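Local coordinates for aminotransferase (Psychrobacter arcticus 273-4, PDB 3IF2), which probably transfers amino groups between amino acids and oxo acids, perhaps valine and pyruvate, using bound pyridoxal 5'-phosphate as cofactor, at residues Gly208-Ser213 and Ala232-Arg237. Residues are numbered along the deposited sequence; the frame is centred on the assembly and turned at random.
Sequences GAICCS and AEIAKR
Strand segment 208-213 and helix segment 232-237 approach each other most nearly at Ile-210 and Ala-235, whose CA atoms are 6.9 Å apart, and no hydrogen bond links them, as is usual where a helix packs on the face of a sheet and meets it through side chains. One strand residue, Ile-210, makes the whole contact from its side. Beta-branched isoleucine suits an extended strand, and its CG1 arm is long enough to span the gap to the helix. That branch stands beside the backbone N and anti to the carbonyl carbon (chi1 -59°), and the extended chi2 of -179° carries CD1 outward. CD1 meets Ala-235 CB at 4.0 Å and lies 4.1 Å from Ala-235 N, resting beside the helix backbone as well as on the alanine methyl. The single methyl of Ala-235 takes up little room, in keeping with this close approach. The preceding residue, Ile-234, adds its CG2 methyl, 4.3 Å from Ile-210 CD1. The three touching residues are buried, and the contact is apolar, made chiefly by methyl groups, whereas the charged Glu-233, Lys-236 and Arg-237 are exposed. Arg-237 forms a salt bridge to Glu-197 on helix 193-197, and Ile-234 packs against that helix too, through Phe-193 and Leu-196. The strand's far end reaches the cofactor pocket, where Ser-213 touches pyridoxal 5'-phosphate, but the Ile-210 contact lies away from it. Strand 207-213, helix 225-237 and strand 242-245 form a beta-alpha-beta crossover, with the first strand held between parallel neighbours 142-149 and 242-245 in the large mixed sheet.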
loop_
_atom_site.group_PDB
_atom_site.type_symbol
_atom_site.label_atom_id
_atom_site.label_comp_id
_atom_site.label_asym_id
_atom_site.label_seq_id
_atom_site.Cartn_x
_atom_site.Cartn_y
_atom_site.Cartn_z
ATOM N N GLY A 208 14.511 17.102 -10.601
ATOM C CA GLY A 208 14.996 16.052 -9.683
ATOM C C GLY A 208 15.217 14.659 -10.273
ATOM O O GLY A 208 16.061 13.916 -9.786
ATOM N N ALA A 209 14.452 14.309 -11.306
ATOM C CA ALA A 209 14.565 13.019 -11.998
ATOM C C ALA A 209 13.906 13.099 -13.365
ATOM O O ALA A 209 13.157 14.037 -13.621
ATOM C CB ALA A 209 13.908 11.929 -11.181
ATOM N N ILE A 210 14.218 12.132 -14.235
ATOM C CA ILE A 210 13.565 11.993 -15.545
ATOM C C ILE A 210 12.751 10.711 -15.461
ATOM O O ILE A 210 13.225 9.728 -14.889
ATOM C CB ILE A 210 14.547 11.903 -16.729
ATOM C CG1 ILE A 210 15.426 13.154 -16.792
ATOM C CG2 ILE A 210 13.781 11.783 -18.043
ATOM C CD1 ILE A 210 16.425 13.163 -17.964
ATOM N N CYS A 211 11.539 10.716 -16.018
ATOM C CA CYS A 211 10.679 9.532 -16.013
ATOM C C CYS A 211 9.838 9.312 -17.275
ATOM O O CYS A 211 9.357 10.270 -17.877
ATOM C CB CYS A 211 9.740 9.575 -14.812
ATOM S SG CYS A 211 8.787 8.038 -14.622
ATOM N N CYS A 212 9.664 8.038 -17.646
ATOM C CA CYS A 212 8.783 7.649 -18.747
ATOM C C CYS A 212 8.397 6.171 -18.725
ATOM O O CYS A 212 9.093 5.365 -18.126
ATOM C CB CYS A 212 9.432 7.941 -20.086
ATOM S SG CYS A 212 10.883 6.967 -20.318
ATOM N N SER A 213 7.292 5.851 -19.404
ATOM C CA SER A 213 6.775 4.502 -19.546
ATOM C C SER A 213 7.195 3.951 -20.904
ATOM O O SER A 213 7.159 4.683 -21.898
ATOM C CB SER A 213 5.257 4.464 -19.363
ATOM O OG SER A 213 4.589 5.432 -20.139
ATOM N N ALA A 232 19.580 8.740 -21.028
ATOM C CA ALA A 232 20.554 8.268 -20.030
ATOM C C ALA A 232 21.779 9.216 -19.922
ATOM O O ALA A 232 22.259 9.445 -18.814
ATOM C CB ALA A 232 21.001 6.837 -20.332
ATOM N N GLU A 233 22.271 9.763 -21.047
ATOM C CA GLU A 233 23.397 10.745 -21.032
ATOM C C GLU A 233 22.958 12.033 -20.356
ATOM O O GLU A 233 23.630 12.513 -19.445
ATOM C CB GLU A 233 23.888 11.145 -22.432
ATOM C CG GLU A 233 24.588 10.087 -23.272
ATOM C CD GLU A 233 25.057 10.660 -24.632
ATOM O OE1 GLU A 233 24.233 11.291 -25.361
ATOM O OE2 GLU A 233 26.258 10.477 -24.970
ATOM N N ILE A 234 21.827 12.579 -20.817
ATOM C CA ILE A 234 21.251 13.816 -20.261
ATOM C C ILE A 234 21.078 13.658 -18.760
ATOM O O ILE A 234 21.535 14.508 -18.003
ATOM C CB ILE A 234 19.901 14.222 -20.927
ATOM C CG1 ILE A 234 20.098 14.565 -22.400
ATOM C CG2 ILE A 234 19.307 15.449 -20.258
ATOM C CD1 ILE A 234 18.814 14.809 -23.124
ATOM N N ALA A 235 20.483 12.545 -18.336
ATOM C CA ALA A 235 20.305 12.262 -16.893
ATOM C C ALA A 235 21.633 12.236 -16.140
ATOM O O ALA A 235 21.747 12.875 -15.095
ATOM C CB ALA A 235 19.546 10.958 -16.656
ATOM N N LYS A 236 22.637 11.543 -16.682
ATOM C CA LYS A 236 23.955 11.445 -16.022
ATOM C C LYS A 236 24.629 12.821 -15.886
ATOM O O LYS A 236 25.224 13.108 -14.850
ATOM C CB LYS A 236 24.898 10.472 -16.751
ATOM C CG LYS A 236 26.149 10.081 -15.937
ATOM C CD LYS A 236 27.273 9.499 -16.809
ATOM C CE LYS A 236 28.539 9.231 -15.963
ATOM N NZ LYS A 236 29.681 8.722 -16.773
ATOM N N ARG A 237 24.512 13.650 -16.929
ATOM C CA ARG A 237 25.101 14.996 -16.965
ATOM C C ARG A 237 24.602 15.864 -15.829
ATOM O O ARG A 237 25.417 16.501 -15.151
ATOM C CB ARG A 237 24.794 15.688 -18.296
ATOM C CG ARG A 237 25.540 17.022 -18.582
ATOM C CD ARG A 237 25.030 17.624 -19.896
ATOM N NE ARG A 237 25.085 16.614 -20.971
ATOM C CZ ARG A 237 24.317 16.560 -22.073
ATOM N NH1 ARG A 237 23.367 17.473 -22.338
ATOM N NH2 ARG A 237 24.495 15.545 -22.930
#